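Local coordinates for SYE1 (Shewanella oneidensis, PDB 4AWT), which probably acts as an FMN-dependent oxidoreductase on CH-CH groups with NAD or NADP, as a yellow enzyme of the NADH:flavin oxidoreductase/NADH oxidase family, at residues Asn18-Pro23 against Asp330-Leu335; Gln158-Tyr163 against Leu211-Glu216; Ile43-Arg48 against Ala81-Val86. The protein carries 1 engineered substitution. All coordinates share one frame; numbering follows the deposited sequence.

Interaction 1 of 3, residues Asn18-Pro23 against Asp330-Leu335; sequences NRIVMP and DLPERL
I20 lays the end of its side chain against the ring of P332. They cross obliquely, with I20 CD1 3.8 Å from P332 CB. The same methyl reaches L335 CD1, one helical turn on, at 4.2 Å. I20 CG1 stands beside the backbone N (chi1 -63°) and the chain runs on extended, which carries CD1 to the helix. The contact is purely apolar.

I20 N donates to N18 OD1 over 2.9 Å at an N-H...O angle of 156°, an Asx turn just ahead of the strand. D330 holds the N-cap position of the helix, but its side chain makes no capping bond; OD2 accepts from Y363 N. R334 forms a salt bridge with D330, gripping OD1 side-on, NE at 2.8 Å and NH2 at 3.3 Å. NE meets the oxygen from above the carboxylate plane, while the longer bond from NH2 uses that oxygen's syn lone pair.

Strand 20-22 is the first of the eight strands of the TIM barrel, and P23 just after it touches the FMN. V21 bonds through its backbone to I319 and F321, closing the barrel. F325 of helix 323-327 touches both I20 and P332, and A304 of helix 304-312 lies against L335.

Interaction 2 of 3, residues Gln158-Tyr163 against Leu211-Glu216; sequences QVIADY and LRFLDE
E216 OE1 is hydrogen-bonded to Y203 OH and also lies against I160. I160 CD1 is 3.8 Å from E216 OE1 and 3.9 Å from E216 CB. The methyl thus packs along the aliphatic base of the glutamate as well as its carboxylate. E216 runs extended beyond CG, and the two side chains cross at a slant. The bond to Y203 gives the carboxylate a polar partner, so that OE1 can also lie against a methyl.

F213 fills the other part of the interface. Its CG is anti to the backbone N (chi1 -172°), and the ring reaches over to helix 153-172. V159 CG1 meets the ring at its edge, near the ring plane, 3.8 Å from F213 CZ. The two side chains stand at about a right angle. I160 and F213 run antiparallel alongside each other, with I160 CG1 4.0 Å from F213 CE1. The ring of F191 also meets that of F213, and V217 and A220 of helix 212-225 also touch I160.

Within helix 153-172, Q158 NE2 donates to D162 OD1 at 3.0 Å, N-H...O angle 155°. The donor comes from above the carboxylate plane.

The two helical segments cross at -37°, their axes 11.0 Å apart at closest. Helix 153-172 leads into strand 177-181 and helix 212-225 into the next strand, 230-234. Such side-by-side packing of neighbouring helices, running roughly the same way outside a parallel barrel, is characteristic of the TIM-barrel fold.

Interaction 3 of 3, residues Ile43-Arg48 against Ala81-Val86; sequences IYYAQR and AGWRIV
W83 comes first along helix 77-92 and turns the six-membered end of its indole to Y45. Y45 CE2 lies near the indole plane, at its edge, 3.9 Å from W83 CZ3. Y45 OH is a looser neighbour, 4.2 Å from W83 CH2. The polar ends of both rings are engaged elsewhere: W83 NE1 bonds T59 OG1, and Y45 OH bonds E57 OE2. T59 and E57 both belong to strand 53-60. F175 meets the indole edge-to-face.

This places the contact in the outer layer of a TIM barrel. Helix 39-46 makes the right-handed beta-alpha-beta crossover from strand 20-22 to strand 53-60. Helix 77-92 lies on the path from strand 53-60 to strand 96-102. Side chains of both helices pack against strand 53-60.

V86 follows, almost a turn after W83. Its CG1 is anti to the backbone N (chi1 173°) and points to the ring of Y45, 3.6 Å from Y45 CD2. The same methyl lies 4.1 Å from Y45 CB, so it covers the root of the tyrosine while W83 borders its outer part. With an alanine in place of Y45, E57 would probably lose its hydroxyl partner, and a gap would be likely to open beside V86 CG1 and the rim of W83.

Y45 is also packed from its own helix. Y44 CD2 sits over the centre of one face of its ring, 3.8 Å above the plane. Y44 CD1 in turn lies over one face of the R48 guanidinium, toward its rim. R48 NH1 donates to Y44 O at 2.9 Å, and its NE and NH2 bond the backbone oxygens of F325 and I326.

Overall arrangement
All three contacts lie around one TIM barrel, but at different places. Interactions 1 and 3 are buried and adjoin: their centres are about 17 Å apart, and M22 of strand 20-22 packs on Y44, Y45 and R48. Strand 20-22 and helix 39-46 follow each other in the chain. Interaction 2 shares no element with them. It lies across the chain's centre from interaction 1 and is only partly buried. Chemistry follows place. Interaction 1 joins a barrel strand to a helix through aliphatic side chains alone. Interaction 3 joins two helices through two aromatic rings and a valine. Interaction 2 also joins helices, around one phenylalanine, and takes in a glutamate.

Interaction 1 of 3, residues Asn18-Pro23 against Asp330-Leu335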
loop_
_atom_site.group_PDB
_atom_site.type_symbol
_atom_site.label_atom_id
_atom_site.label_comp_id
_atom_site.label_asym_id
_atom_site.label_seq_id
_atom_site.Cartn_x
_atom_site.Cartn_y
_atom_site.Cartn_z
ATOM N N ASN A 18 1.612 -2.779 -19.611
ATOM C CA ASN A 18 1.507 -1.351 -19.737
ATOM C C ASN A 18 2.025 -0.730 -18.431
ATOM O O ASN A 18 2.461 -1.453 -17.530
ATOM C CB ASN A 18 0.096 -0.907 -20.110
ATOM C CG ASN A 18 -0.917 -1.321 -19.057
ATOM O OD1 ASN A 18 -0.730 -1.026 -17.878
ATOM N ND2 ASN A 18 -1.987 -1.960 -19.478
ATOM N N ARG A 19 1.975 0.603 -18.363
ATOM C CA ARG A 19 2.515 1.384 -17.272
ATOM C C ARG A 19 1.480 1.730 -16.216
ATOM O O ARG A 19 1.762 2.566 -15.338
ATOM C CB ARG A 19 3.150 2.692 -17.768
ATOM C CG ARG A 19 4.185 2.520 -18.837
ATOM C CD ARG A 19 5.289 1.577 -18.476
ATOM N NE ARG A 19 6.375 1.578 -19.469
ATOM C CZ ARG A 19 7.369 2.421 -19.486
ATOM N NH1 ARG A 19 7.468 3.398 -18.608
ATOM N NH2 ARG A 19 8.302 2.325 -20.429
ATOM N N ILE A 20 0.292 1.143 -16.303
ATOM C CA ILE A 20 -0.813 1.470 -15.408
ATOM C C ILE A 20 -0.806 0.502 -14.219
ATOM O O ILE A 20 -0.770 -0.715 -14.394
ATOM C CB ILE A 20 -2.146 1.397 -16.168
ATOM C CG1 ILE A 20 -2.150 2.445 -17.274
ATOM C CG2 ILE A 20 -3.321 1.517 -15.218
ATOM C CD1 ILE A 20 -3.244 2.229 -18.299
ATOM N N VAL A 21 -0.924 1.083 -13.023
ATOM C CA VAL A 21 -1.009 0.326 -11.797
ATOM C C VAL A 21 -2.388 0.518 -11.165
ATOM O O VAL A 21 -2.910 1.621 -11.076
ATOM C CB VAL A 21 0.103 0.775 -10.821
ATOM C CG1 VAL A 21 0.012 0.040 -9.501
ATOM C CG2 VAL A 21 1.459 0.584 -11.479
ATOM N N MET A 22 -2.956 -0.597 -10.677
ATOM C CA MET A 22 -4.043 -0.536 -9.724
ATOM C C MET A 22 -3.387 -0.517 -8.351
ATOM O O MET A 22 -2.807 -1.530 -7.932
ATOM C CB MET A 22 -4.979 -1.740 -9.854
ATOM C CG MET A 22 -6.095 -1.709 -8.835
ATOM S SD MET A 22 -7.128 -3.169 -9.010
ATOM C CE MET A 22 -8.191 -2.976 -7.585
ATOM N N PRO A 23 -3.366 0.619 -7.673
ATOM C CA PRO A 23 -2.662 0.720 -6.388
ATOM C C PRO A 23 -3.527 0.063 -5.322
ATOM O O PRO A 23 -4.683 -0.275 -5.550
ATOM C CB PRO A 23 -2.566 2.237 -6.201
ATOM C CG PRO A 23 -3.878 2.743 -6.762
ATOM C CD PRO A 23 -4.153 1.843 -7.976
ATOM N N ASP A 330 -12.371 -1.485 -16.465
ATOM C CA ASP A 330 -11.689 -1.334 -17.719
ATOM C C ASP A 330 -11.041 0.024 -17.829
ATOM O O ASP A 330 -10.971 0.633 -18.916
ATOM C CB ASP A 330 -12.638 -1.566 -18.897
ATOM C CG ASP A 330 -13.822 -0.652 -18.919
ATOM O OD1 ASP A 330 -14.161 -0.017 -17.883
ATOM O OD2 ASP A 330 -14.451 -0.577 -19.996
ATOM N N LEU A 331 -10.479 0.548 -16.725
ATOM C CA LEU A 331 -9.857 1.850 -16.757
ATOM C C LEU A 331 -8.833 1.974 -17.850
ATOM O O LEU A 331 -8.829 2.999 -18.564
ATOM C CB LEU A 331 -9.247 2.189 -15.382
ATOM C CG LEU A 331 -8.602 3.563 -15.336
ATOM C CD1 LEU A 331 -9.589 4.687 -15.480
ATOM C CD2 LEU A 331 -7.817 3.709 -14.041
ATOM N N PRO A 332 -7.934 1.010 -18.076
ATOM C CA PRO A 332 -6.928 1.194 -19.148
ATOM C C PRO A 332 -7.595 1.473 -20.506
ATOM O O PRO A 332 -7.181 2.426 -21.200
ATOM C CB PRO A 332 -6.112 -0.074 -19.099
ATOM C CG PRO A 332 -6.217 -0.528 -17.637
ATOM C CD PRO A 332 -7.666 -0.216 -17.297
ATOM N N GLU A 333 -8.564 0.693 -20.887
ATOM C CA GLU A 333 -9.239 0.927 -22.176
ATOM C C GLU A 333 -9.846 2.283 -22.242
ATOM O O GLU A 333 -9.827 2.956 -23.269
ATOM C CB GLU A 333 -10.271 -0.166 -22.424
ATOM C CG GLU A 333 -10.906 -0.128 -23.780
ATOM C CD GLU A 333 -10.059 -0.680 -24.885
ATOM O OE1 GLU A 333 -8.880 -1.066 -24.660
ATOM O OE2 GLU A 333 -10.488 -0.646 -26.040
ATOM N N ARG A 334 -10.460 2.741 -21.140
ATOM C CA ARG A 334 -11.062 4.048 -21.125
ATOM C C ARG A 334 -10.022 5.141 -21.262
ATOM O O ARG A 334 -10.228 6.108 -22.021
ATOM C CB ARG A 334 -11.897 4.278 -19.862
ATOM C CG ARG A 334 -13.022 3.312 -19.684
ATOM C CD ARG A 334 -13.966 3.752 -18.596
ATOM N NE ARG A 334 -14.882 2.713 -18.226
ATOM C CZ ARG A 334 -16.150 2.872 -17.835
ATOM N NH1 ARG A 334 -16.776 4.037 -17.933
ATOM N NH2 ARG A 334 -16.790 1.830 -17.389
ATOM N N LEU A 335 -8.909 5.041 -20.551
ATOM C CA LEU A 335 -7.857 6.032 -20.668
ATOM C C LEU A 335 -7.314 6.066 -22.093
ATOM O O LEU A 335 -7.025 7.140 -22.623
ATOM C CB LEU A 335 -6.709 5.751 -19.694
ATOM C CG LEU A 335 -7.059 5.836 -18.203
ATOM C CD1 LEU A 335 -5.873 5.350 -17.390
ATOM C CD2 LEU A 335 -7.490 7.243 -17.822
#

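Interaction 2 of 3, residues Gln158-Tyr163 against Leu211-Glu216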
loop_
_atom_site.group_PDB
_atom_site.type_symbol
_atom_site.label_atom_id
_atom_site.label_comp_id
_atom_site.label_asym_id
_atom_site.label_seq_id
_atom_site.Cartn_x
_atom_site.Cartn_y
_atom_site.Cartn_z
ATOM N N GLN A 158 9.842 -8.980 16.710
ATOM C CA GLN A 158 8.630 -9.715 16.390
ATOM C C GLN A 158 8.005 -9.210 15.082
ATOM O O GLN A 158 7.581 -9.978 14.227
ATOM C CB GLN A 158 7.615 -9.549 17.530
ATOM C CG GLN A 158 6.317 -10.318 17.234
ATOM C CD GLN A 158 6.536 -11.801 17.263
ATOM O OE1 GLN A 158 7.002 -12.314 18.300
ATOM N NE2 GLN A 158 6.236 -12.519 16.212
ATOM N N VAL A 159 7.913 -7.867 14.954
ATOM C CA VAL A 159 7.298 -7.308 13.748
ATOM C C VAL A 159 8.140 -7.625 12.533
ATOM O O VAL A 159 7.584 -7.955 11.475
ATOM C CB VAL A 159 6.990 -5.831 13.959
ATOM C CG1 VAL A 159 6.601 -5.184 12.619
ATOM C CG2 VAL A 159 5.892 -5.662 14.986
ATOM N N ILE A 160 9.463 -7.553 12.634
ATOM C CA ILE A 160 10.310 -7.952 11.512
ATOM C C ILE A 160 10.021 -9.414 11.124
ATOM O O ILE A 160 9.871 -9.744 9.959
ATOM C CB ILE A 160 11.797 -7.707 11.799
ATOM C CG1 ILE A 160 12.073 -6.208 11.885
ATOM C CG2 ILE A 160 12.669 -8.388 10.787
ATOM C CD1 ILE A 160 13.418 -5.853 12.477
ATOM N N ALA A 161 9.936 -10.288 12.142
ATOM C CA ALA A 161 9.654 -11.695 11.879
ATOM C C ALA A 161 8.285 -11.862 11.206
ATOM O O ALA A 161 8.145 -12.714 10.320
ATOM C CB ALA A 161 9.708 -12.494 13.180
ATOM N N ASP A 162 7.320 -11.088 11.639
ATOM C CA ASP A 162 5.984 -11.154 11.059
ATOM C C ASP A 162 6.000 -10.687 9.594
ATOM O O ASP A 162 5.343 -11.272 8.742
ATOM C CB ASP A 162 5.005 -10.350 11.869
ATOM C CG ASP A 162 4.722 -10.874 13.269
ATOM O OD1 ASP A 162 5.042 -12.050 13.550
ATOM O OD2 ASP A 162 4.128 -10.106 14.050
ATOM N N TYR A 163 6.745 -9.616 9.309
ATOM C CA TYR A 163 6.882 -9.196 7.917
ATOM C C TYR A 163 7.537 -10.253 7.069
ATOM O O TYR A 163 7.114 -10.539 5.951
ATOM C CB TYR A 163 7.670 -7.902 7.823
ATOM C CG TYR A 163 6.914 -6.619 7.970
ATOM C CD1 TYR A 163 5.966 -6.234 7.025
ATOM C CD2 TYR A 163 7.146 -5.736 9.033
ATOM C CE1 TYR A 163 5.272 -5.046 7.151
ATOM C CE2 TYR A 163 6.493 -4.540 9.143
ATOM C CZ TYR A 163 5.533 -4.187 8.193
ATOM O OH TYR A 163 4.927 -2.963 8.335
ATOM N N LEU A 211 15.526 5.828 9.876
ATOM C CA LEU A 211 15.422 4.919 8.736
ATOM C C LEU A 211 15.763 3.494 9.090
ATOM O O LEU A 211 15.619 2.594 8.243
ATOM C CB LEU A 211 16.302 5.389 7.575
ATOM C CG LEU A 211 15.900 6.748 6.990
ATOM C CD1 LEU A 211 16.850 7.146 5.898
ATOM C CD2 LEU A 211 14.482 6.747 6.480
ATOM N N ARG A 212 16.202 3.218 10.310
ATOM C CA ARG A 212 16.727 1.898 10.668
ATOM C C ARG A 212 15.650 0.832 10.609
ATOM O O ARG A 212 15.916 -0.281 10.122
ATOM C CB ARG A 212 17.376 1.967 12.062
ATOM C CG ARG A 212 18.102 0.664 12.387
ATOM C CD ARG A 212 18.738 0.756 13.791
ATOM N NE ARG A 212 19.613 1.910 13.937
ATOM C CZ ARG A 212 20.793 2.065 13.447
ATOM N NH1 ARG A 212 21.378 1.082 12.774
ATOM N NH2 ARG A 212 21.409 3.245 13.645
ATOM N N PHE A 213 14.459 1.091 11.124
ATOM C CA PHE A 213 13.413 0.076 11.112
ATOM C C PHE A 213 13.058 -0.285 9.668
ATOM O O PHE A 213 12.976 -1.459 9.310
ATOM C CB PHE A 213 12.217 0.542 11.907
ATOM C CG PHE A 213 11.156 -0.503 12.110
ATOM C CD1 PHE A 213 11.436 -1.727 12.655
ATOM C CD2 PHE A 213 9.838 -0.225 11.764
ATOM C CE1 PHE A 213 10.429 -2.664 12.860
ATOM C CE2 PHE A 213 8.839 -1.160 11.977
ATOM C CZ PHE A 213 9.134 -2.358 12.574
ATOM N N LEU A 214 12.888 0.731 8.805
ATOM C CA LEU A 214 12.685 0.488 7.383
ATOM C C LEU A 214 13.781 -0.398 6.824
ATOM O O LEU A 214 13.537 -1.373 6.103
ATOM C CB LEU A 214 12.644 1.821 6.648
ATOM C CG LEU A 214 12.571 1.727 5.128
ATOM C CD1 LEU A 214 11.259 1.132 4.633
ATOM C CD2 LEU A 214 12.771 3.108 4.508
ATOM N N ASP A 215 15.059 -0.033 7.107
ATOM C CA ASP A 215 16.177 -0.771 6.607
ATOM C C ASP A 215 16.108 -2.246 6.982
ATOM O O ASP A 215 16.324 -3.140 6.180
ATOM C CB ASP A 215 17.472 -0.130 7.123
ATOM C CG ASP A 215 18.710 -0.709 6.519
ATOM O OD1 ASP A 215 18.788 -0.886 5.320
ATOM O OD2 ASP A 215 19.697 -0.766 7.242
ATOM N N GLU A 216 15.840 -2.492 8.280
ATOM C CA GLU A 216 15.842 -3.831 8.789
ATOM C C GLU A 216 14.682 -4.662 8.282
ATOM O O GLU A 216 14.820 -5.868 7.998
ATOM C CB GLU A 216 15.866 -3.798 10.321
ATOM C CG GLU A 216 17.189 -3.250 10.845
ATOM C CD GLU A 216 17.278 -3.114 12.346
ATOM O OE1 GLU A 216 16.262 -3.371 13.021
ATOM O OE2 GLU A 216 18.329 -2.714 12.862
#

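Interaction 3 of 3, residues Ile43-Arg48 against Ala81-Val86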
loop_
_atom_site.group_PDB
_atom_site.type_symbol
_atom_site.label_atom_id
_atom_site.label_comp_id
_atom_site.label_asym_id
_atom_site.label_seq_id
_atom_site.Cartn_x
_atom_site.Cartn_y
_atom_site.Cartn_z
ATOM N N ILE A 43 -13.071 -11.982 -8.047
ATOM C CA ILE A 43 -13.741 -11.414 -9.226
ATOM C C ILE A 43 -13.353 -9.966 -9.409
ATOM O O ILE A 43 -13.034 -9.532 -10.518
ATOM C CB ILE A 43 -15.275 -11.565 -9.098
ATOM C CG1 ILE A 43 -15.707 -13.015 -8.958
ATOM C CG2 ILE A 43 -15.926 -10.885 -10.303
ATOM C CD1 ILE A 43 -17.190 -13.186 -8.731
ATOM N N TYR A 44 -13.419 -9.198 -8.329
ATOM C CA TYR A 44 -13.102 -7.765 -8.349
ATOM C C TYR A 44 -11.722 -7.490 -8.926
ATOM O O TYR A 44 -11.537 -6.640 -9.787
ATOM C CB TYR A 44 -13.215 -7.269 -6.938
ATOM C CG TYR A 44 -12.529 -5.959 -6.594
ATOM C CD1 TYR A 44 -13.026 -4.740 -7.017
ATOM C CD2 TYR A 44 -11.377 -5.982 -5.823
ATOM C CE1 TYR A 44 -12.395 -3.573 -6.684
ATOM C CE2 TYR A 44 -10.749 -4.810 -5.439
ATOM C CZ TYR A 44 -11.267 -3.598 -5.866
ATOM O OH TYR A 44 -10.731 -2.402 -5.471
ATOM N N TYR A 45 -10.693 -8.226 -8.425
ATOM C CA TYR A 45 -9.361 -8.006 -8.925
ATOM C C TYR A 45 -9.226 -8.480 -10.368
ATOM O O TYR A 45 -8.601 -7.820 -11.198
ATOM C CB TYR A 45 -8.328 -8.661 -8.033
ATOM C CG TYR A 45 -8.044 -7.950 -6.735
ATOM C CD1 TYR A 45 -7.324 -6.750 -6.754
ATOM C CD2 TYR A 45 -8.429 -8.451 -5.513
ATOM C CE1 TYR A 45 -7.008 -6.097 -5.591
ATOM C CE2 TYR A 45 -8.110 -7.798 -4.332
ATOM C CZ TYR A 45 -7.394 -6.618 -4.360
ATOM O OH TYR A 45 -7.030 -5.984 -3.217
ATOM N N ALA A 46 -9.818 -9.631 -10.696
ATOM C CA ALA A 46 -9.722 -10.141 -12.062
ATOM C C ALA A 46 -10.371 -9.204 -13.066
ATOM O O ALA A 46 -9.891 -9.091 -14.190
ATOM C CB ALA A 46 -10.317 -11.524 -12.140
ATOM N N GLN A 47 -11.444 -8.521 -12.659
ATOM C CA GLN A 47 -12.080 -7.519 -13.514
ATOM C C GLN A 47 -11.151 -6.392 -13.893
ATOM O O GLN A 47 -11.411 -5.703 -14.880
ATOM C CB GLN A 47 -13.290 -6.922 -12.814
ATOM C CG GLN A 47 -14.520 -7.815 -12.746
ATOM C CD GLN A 47 -15.668 -7.190 -12.010
ATOM O OE1 GLN A 47 -16.851 -7.717 -12.150
ATOM N NE2 GLN A 47 -15.511 -6.198 -11.296
ATOM N N ARG A 48 -10.117 -6.153 -13.092
ATOM C CA ARG A 48 -9.207 -5.014 -13.226
ATOM C C ARG A 48 -7.834 -5.421 -13.746
ATOM O O ARG A 48 -6.907 -4.624 -13.763
ATOM C CB ARG A 48 -9.161 -4.273 -11.878
ATOM C CG ARG A 48 -10.481 -3.563 -11.633
ATOM C CD ARG A 48 -10.801 -3.218 -10.176
ATOM N NE ARG A 48 -12.073 -2.529 -10.084
ATOM C CZ ARG A 48 -13.237 -3.109 -10.295
ATOM N NH1 ARG A 48 -13.336 -4.401 -10.396
ATOM N NH2 ARG A 48 -14.342 -2.362 -10.407
ATOM N N ALA A 81 -4.885 -19.186 1.518
ATOM C CA ALA A 81 -5.689 -19.860 0.507
ATOM C C ALA A 81 -6.691 -18.928 -0.120
ATOM O O ALA A 81 -6.962 -19.028 -1.327
ATOM C CB ALA A 81 -6.380 -21.047 1.183
ATOM N N GLY A 82 -7.294 -18.029 0.666
ATOM C CA GLY A 82 -8.200 -17.052 0.064
ATOM C C GLY A 82 -7.487 -16.172 -0.913
ATOM O O GLY A 82 -7.973 -15.870 -2.022
ATOM N N TRP A 83 -6.279 -15.741 -0.564
ATOM C CA TRP A 83 -5.477 -14.974 -1.503
ATOM C C TRP A 83 -5.100 -15.789 -2.729
ATOM O O TRP A 83 -5.017 -15.219 -3.810
ATOM C CB TRP A 83 -4.277 -14.351 -0.830
ATOM C CG TRP A 83 -4.501 -13.095 -0.076
ATOM C CD1 TRP A 83 -4.144 -12.832 1.219
ATOM C CD2 TRP A 83 -5.065 -11.876 -0.580
ATOM N NE1 TRP A 83 -4.440 -11.557 1.557
ATOM C CE2 TRP A 83 -5.006 -10.930 0.465
ATOM C CE3 TRP A 83 -5.587 -11.471 -1.809
ATOM C CZ2 TRP A 83 -5.477 -9.624 0.316
ATOM C CZ3 TRP A 83 -6.044 -10.180 -1.955
ATOM C CH2 TRP A 83 -5.989 -9.274 -0.900
ATOM N N ARG A 84 -4.871 -17.086 -2.580
ATOM C CA ARG A 84 -4.541 -17.906 -3.739
ATOM C C ARG A 84 -5.670 -17.882 -4.748
ATOM O O ARG A 84 -5.416 -17.903 -5.954
ATOM C CB ARG A 84 -4.284 -19.361 -3.274
ATOM C CG ARG A 84 -3.975 -20.312 -4.440
ATOM C CD ARG A 84 -2.660 -19.986 -5.125
ATOM N NE ARG A 84 -2.260 -20.871 -6.198
ATOM C CZ ARG A 84 -1.697 -22.051 -5.989
ATOM N NH1 ARG A 84 -1.473 -22.505 -4.768
ATOM N NH2 ARG A 84 -1.370 -22.793 -7.049
ATOM N N ILE A 85 -6.920 -17.868 -4.312
ATOM C CA ILE A 85 -7.975 -17.819 -5.332
ATOM C C ILE A 85 -7.907 -16.493 -6.073
ATOM O O ILE A 85 -8.105 -16.456 -7.283
ATOM C CB ILE A 85 -9.326 -18.084 -4.681
ATOM C CG1 ILE A 85 -9.392 -19.461 -4.019
ATOM C CG2 ILE A 85 -10.450 -17.905 -5.700
ATOM C CD1 ILE A 85 -10.599 -19.534 -3.124
ATOM N N VAL A 86 -7.612 -15.394 -5.367
ATOM C CA VAL A 86 -7.427 -14.098 -6.030
ATOM C C VAL A 86 -6.303 -14.167 -7.026
ATOM O O VAL A 86 -6.452 -13.710 -8.181
ATOM C CB VAL A 86 -7.198 -12.999 -4.990
ATOM C CG1 VAL A 86 -6.844 -11.688 -5.697
ATOM C CG2 VAL A 86 -8.372 -12.818 -4.076
#